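Local coordinates for protein endonuclease 8-like 3 (Homo sapiens, PDB 7JL5) that belongs to the Nei-like family of endonuclease VIII relatives and carries two GRF zinc fingers, small zinc-ribbon modules each built round a zinc ion, at residues C17-V22 with E48-S53; F79-C82 with K88-N91. All coordinates share one frame; numbering follows the deposited sequence.

Interaction 1: residues C17-V22 with E48-S53; sequences CILRVV and EWADLS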
loop_
_atom_site.group_PDB
_atom_site.type_symbol
_atom_site.label_atom_id
_atom_site.label_comp_id
_atom_site.label_asym_id
_atom_site.label_seq_id
_atom_site.Cartn_x
_atom_site.Cartn_y
_atom_site.Cartn_z
ATOM N N CYS A 17 -9.187 6.254 -4.802
ATOM C CA CYS A 17 -9.163 4.886 -4.314
ATOM C C CYS A 17 -8.626 4.810 -2.891
ATOM O O CYS A 17 -7.859 5.666 -2.441
ATOM C CB CYS A 17 -8.297 4.014 -5.223
ATOM S SG CYS A 17 -8.891 3.876 -6.917
ATOM N N ILE A 18 -9.038 3.760 -2.181
ATOM C CA ILE A 18 -8.448 3.428 -0.895
ATOM C C ILE A 18 -7.335 2.413 -1.122
ATOM O O ILE A 18 -7.303 1.701 -2.132
ATOM C CB ILE A 18 -9.489 2.882 0.105
ATOM C CG1 ILE A 18 -10.215 1.674 -0.490
ATOM C CG2 ILE A 18 -10.466 3.974 0.503
ATOM C CD1 ILE A 18 -11.041 0.901 0.514
ATOM N N LEU A 19 -6.417 2.338 -0.162
ATOM C CA LEU A 19 -5.305 1.396 -0.199
ATOM C C LEU A 19 -5.646 0.222 0.710
ATOM O O LEU A 19 -5.610 0.350 1.938
ATOM C CB LEU A 19 -4.009 2.069 0.245
ATOM C CG LEU A 19 -2.731 1.247 0.067
ATOM C CD1 LEU A 19 -2.314 1.236 -1.397
ATOM C CD2 LEU A 19 -1.608 1.772 0.953
ATOM N N ARG A 20 -5.982 -0.916 0.115
ATOM C CA ARG A 20 -6.287 -2.123 0.866
ATOM C C ARG A 20 -5.102 -3.080 0.828
ATOM O O ARG A 20 -4.208 -2.971 -0.015
ATOM C CB ARG A 20 -7.539 -2.809 0.312
ATOM C CG ARG A 20 -8.839 -2.148 0.739
ATOM C CD ARG A 20 -9.938 -3.178 0.945
ATOM N NE ARG A 20 -10.720 -3.415 -0.265
ATOM C CZ ARG A 20 -11.504 -4.474 -0.450
ATOM N NH1 ARG A 20 -11.598 -5.403 0.491
ATOM N NH2 ARG A 20 -12.186 -4.608 -1.579
ATOM N N VAL A 21 -5.102 -4.022 1.767
ATOM C CA VAL A 21 -4.060 -5.032 1.886
ATOM C C VAL A 21 -4.697 -6.397 1.692
ATOM O O VAL A 21 -5.724 -6.701 2.315
ATOM C CB VAL A 21 -3.345 -4.952 3.247
ATOM C CG1 VAL A 21 -2.590 -6.242 3.528
ATOM C CG2 VAL A 21 -2.399 -3.762 3.279
ATOM N N VAL A 22 -4.093 -7.220 0.839
ATOM C CA VAL A 22 -4.602 -8.566 0.604
ATOM C C VAL A 22 -4.486 -9.381 1.886
ATOM O O VAL A 22 -3.425 -9.939 2.191
ATOM C CB VAL A 22 -3.860 -9.257 -0.553
ATOM C CG1 VAL A 22 -4.088 -10.761 -0.501
ATOM C CG2 VAL A 22 -4.321 -8.691 -1.885
ATOM N N GLU A 48 -6.072 -2.167 -8.627
ATOM C CA GLU A 48 -4.795 -1.817 -9.247
ATOM C C GLU A 48 -3.676 -1.980 -8.231
ATOM O O GLU A 48 -3.674 -1.307 -7.200
ATOM C CB GLU A 48 -4.818 -0.384 -9.786
ATOM C CG GLU A 48 -3.928 -0.163 -10.998
ATOM C CD GLU A 48 -4.498 -0.787 -12.259
ATOM O OE1 GLU A 48 -5.716 -1.068 -12.289
ATOM O OE2 GLU A 48 -3.729 -0.996 -13.221
ATOM N N TRP A 49 -2.720 -2.858 -8.524
ATOM C CA TRP A 49 -1.596 -3.048 -7.616
ATOM C C TRP A 49 -0.883 -1.723 -7.377
ATOM O O TRP A 49 -0.545 -1.003 -8.321
ATOM C CB TRP A 49 -0.629 -4.084 -8.179
ATOM C CG TRP A 49 -1.203 -5.464 -8.183
ATOM C CD1 TRP A 49 -1.454 -6.243 -9.272
ATOM C CD2 TRP A 49 -1.613 -6.225 -7.040
ATOM N NE1 TRP A 49 -1.988 -7.446 -8.879
ATOM C CE2 TRP A 49 -2.096 -7.460 -7.513
ATOM C CE3 TRP A 49 -1.616 -5.983 -5.663
ATOM C CZ2 TRP A 49 -2.579 -8.449 -6.660
ATOM C CZ3 TRP A 49 -2.094 -6.968 -4.817
ATOM C CH2 TRP A 49 -2.566 -8.186 -5.318
ATOM N N ALA A 50 -0.656 -1.404 -6.101
ATOM C CA ALA A 50 -0.118 -0.098 -5.744
ATOM C C ALA A 50 1.401 -0.043 -5.845
ATOM O O ALA A 50 1.956 1.029 -6.109
ATOM C CB ALA A 50 -0.548 0.273 -4.322
ATOM N N ASP A 51 2.085 -1.167 -5.648
ATOM C CA ASP A 51 3.531 -1.172 -5.470
ATOM C C ASP A 51 4.306 -1.229 -6.782
ATOM O O ASP A 51 5.536 -1.335 -6.750
ATOM C CB ASP A 51 3.947 -2.348 -4.583
ATOM C CG ASP A 51 3.621 -3.699 -5.201
ATOM O OD1 ASP A 51 3.123 -3.739 -6.346
ATOM O OD2 ASP A 51 3.865 -4.727 -4.536
ATOM N N LEU A 52 3.628 -1.155 -7.927
ATOM C CA LEU A 52 4.329 -1.251 -9.204
ATOM C C LEU A 52 5.366 -0.150 -9.387
ATOM O O LEU A 52 6.260 -0.295 -10.229
ATOM C CB LEU A 52 3.319 -1.215 -10.351
ATOM C CG LEU A 52 2.599 -2.539 -10.618
ATOM C CD1 LEU A 52 1.313 -2.302 -11.391
ATOM C CD2 LEU A 52 3.512 -3.500 -11.373
ATOM N N SER A 53 5.276 0.939 -8.622
ATOM C CA SER A 53 6.249 2.023 -8.698
ATOM C C SER A 53 6.908 2.318 -7.354
ATOM O O SER A 53 7.584 3.345 -7.221
ATOM C CB SER A 53 5.589 3.294 -9.241
ATOM O OG SER A 53 6.504 4.377 -9.262
#
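Leu19 and Ala50 touch through their methyl groups. Leu19 CD1 lies 3.5 Å from Ala50 CB. The second contact is between Val22 and the indole of Trp49. Val22 CG2 is 3.9 Å from Trp49 CH2 and 4.1 Å from Trp49 CZ3. The methyl sits at the rim of the six-membered ring, close to the ring plane, and does not lie over a face.

The CB of Leu19 does not face the other segment. Its CG is anti to the backbone N (chi1 -172°), and the branch beyond it brings CD1 to Ala50. Trp49 starts out pointing away from residues 17-22. Its indole then folds back, so that the far end of the benzo ring reaches Val22. The backbones stay apart: the nearest CA atoms, of Leu19 and Ala50, are 7.7 Å from each other, and no hydrogen bond joins the segments.

Strands 18-21 and 47-49 are the two outer strands of a three-stranded antiparallel sheet, with strand 32-35 between them. Leu19 also packs on Gln32 and Tyr34 of that middle strand, and Val22 on Phe33. Arg31 links both sides of the contact: it makes a cation-pi contact with Trp49 and a salt bridge from NE to Asp51 OD2, and its backbone is hydrogen-bonded to Val22.

Val22 is poorly ordered, so its contact with Trp49 is less sharply defined than that of Leu19. Across these segments the chemistry is wholly apolar and small in area, about 113 Å² with both sides summed. Within the first GRF finger it joins strand 18-21 and the residue after it to the end of strand 47-49 and the residue after that, through side chains.

Interaction 2: residues F79-C82 with K88-N91; sequences FFVC and KQCN. With ZN (zinc ion), chain D.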
loop_
_atom_site.group_PDB
_atom_site.type_symbol
_atom_site.label_atom_id
_atom_site.label_comp_id
_atom_site.label_asym_id
_atom_site.label_seq_id
_atom_site.Cartn_x
_atom_site.Cartn_y
_atom_site.Cartn_z
ATOM N N PHE A 79 5.727 6.751 3.928
ATOM C CA PHE A 79 7.104 6.296 3.797
ATOM C C PHE A 79 7.111 4.834 3.373
ATOM O O PHE A 79 6.070 4.179 3.309
ATOM C CB PHE A 79 7.907 6.510 5.091
ATOM C CG PHE A 79 7.244 5.974 6.333
ATOM C CD1 PHE A 79 6.278 6.714 6.995
ATOM C CD2 PHE A 79 7.616 4.748 6.860
ATOM C CE1 PHE A 79 5.680 6.231 8.146
ATOM C CE2 PHE A 79 7.025 4.263 8.013
ATOM C CZ PHE A 79 6.054 5.005 8.656
ATOM N N PHE A 80 8.302 4.329 3.062
ATOM C CA PHE A 80 8.477 2.975 2.553
ATOM C C PHE A 80 9.424 2.195 3.453
ATOM O O PHE A 80 10.421 2.736 3.940
ATOM C CB PHE A 80 9.009 2.993 1.115
ATOM C CG PHE A 80 8.077 3.644 0.133
ATOM C CD1 PHE A 80 6.965 2.968 -0.338
ATOM C CD2 PHE A 80 8.312 4.932 -0.319
ATOM C CE1 PHE A 80 6.106 3.564 -1.238
ATOM C CE2 PHE A 80 7.457 5.533 -1.222
ATOM C CZ PHE A 80 6.351 4.848 -1.681
ATOM N N VAL A 81 9.107 0.917 3.670
ATOM C CA VAL A 81 9.888 0.049 4.543
ATOM C C VAL A 81 9.970 -1.345 3.934
ATOM O O VAL A 81 9.289 -1.668 2.960
ATOM C CB VAL A 81 9.294 -0.033 5.967
ATOM C CG1 VAL A 81 9.338 1.325 6.643
ATOM C CG2 VAL A 81 7.869 -0.562 5.914
ATOM N N CYS A 82 10.822 -2.174 4.529
ATOM C CA CYS A 82 10.927 -3.570 4.128
ATOM C C CYS A 82 9.704 -4.413 4.495
ATOM O O CYS A 82 9.207 -4.323 5.619
ATOM C CB CYS A 82 12.095 -4.232 4.853
ATOM S SG CYS A 82 12.442 -5.929 4.368
ATOM N N LYS A 88 12.857 -9.979 10.479
ATOM C CA LYS A 88 13.679 -10.179 9.291
ATOM C C LYS A 88 13.726 -8.956 8.382
ATOM O O LYS A 88 14.255 -9.048 7.267
ATOM C CB LYS A 88 13.173 -11.390 8.500
ATOM N N GLN A 89 13.195 -7.818 8.822
ATOM C CA GLN A 89 13.241 -6.614 8.004
ATOM C C GLN A 89 14.680 -6.163 7.785
ATOM O O GLN A 89 15.520 -6.253 8.685
ATOM C CB GLN A 89 12.456 -5.484 8.673
ATOM C CG GLN A 89 10.974 -5.464 8.371
ATOM C CD GLN A 89 10.317 -4.175 8.828
ATOM O OE1 GLN A 89 9.951 -4.029 9.995
ATOM N NE2 GLN A 89 10.177 -3.227 7.910
ATOM N N CYS A 90 14.962 -5.672 6.582
ATOM C CA CYS A 90 16.205 -4.954 6.337
ATOM C C CYS A 90 16.056 -3.551 6.927
ATOM O O CYS A 90 15.083 -3.246 7.623
ATOM C CB CYS A 90 16.539 -4.927 4.849
ATOM S SG CYS A 90 15.480 -3.871 3.841
ATOM N N ASN A 91 17.008 -2.668 6.639
ATOM C CA ASN A 91 17.040 -1.341 7.234
ATOM C C ASN A 91 16.563 -0.250 6.283
ATOM O O ASN A 91 16.768 0.935 6.564
ATOM C CB ASN A 91 18.457 -1.027 7.722
ATOM C CG ASN A 91 19.451 -0.903 6.583
ATOM O OD1 ASN A 91 19.763 -1.882 5.904
ATOM N ND2 ASN A 91 19.958 0.306 6.373
HETATM ZN ZN ZN D . 14.187 -5.720 2.905
#
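Cys82 and Cys90 turn their sulfurs to the same zinc ion with different first torsions. In Cys82, SG is trans to the backbone N (chi1 -175°). In Cys90, SG sits between the backbone N and the carbonyl carbon (chi1 71°). Cys82 SG binds zinc at 2.3 Å and Cys90 SG at 2.4 Å. Their side chains also meet beside the metal, with Cys82 CB 3.6 Å from Cys90 SG.

The backbone of the loop supports the first of these ligands. Cys90 N donates to Cys82 SG over 3.4 Å, and the bond is nearly straight. Cys82 SG is thus held by both the metal and an N-H. Such a donor would be expected to ease the negative charge on a zinc-bound thiolate.

Gln89 approaches from the other end of Cys82. Its side chain reaches across to the Cys82 carbonyl. The amide NE2 is 2.7 Å from Cys82 O, but the angle at the hydrogen is 119° and the bond is weak. The same NE2 lies 3.8 Å from Val81 CB, so the valine borders the amide.

Cys57 and His59, the latter through ND1, complete the site. Strand 78-81 is the middle strand of the second sheet and leads directly into Cys82. Cys90 follows in the loop before strand 93-95. Two ligands from residues 82-90 and two from the chain ahead of strand 64-67 make a Cys-His-Cys-Cys zinc site, as belongs to a GRF zinc finger of the zinc beta-ribbon class.

Interaction 1 belongs to the first GRF finger and interaction 2 to the second. They share no strand. Their centres are 18 Å apart, and their nearest atoms, about 6 Å apart, do not touch. Both are partly buried, but the centre of interaction 1 lies about 5 Å from the centre of the chain, that of interaction 2 about 14 Å. The chemistry changes with place. Interaction 1 brings the two outer strands of one sheet, and the residues just after them, into apolar contact. Interaction 2 joins the end of a middle strand to a loop through a zinc ion, one good hydrogen bond and one weak one. The first finger's own zinc site lies outside interaction 1.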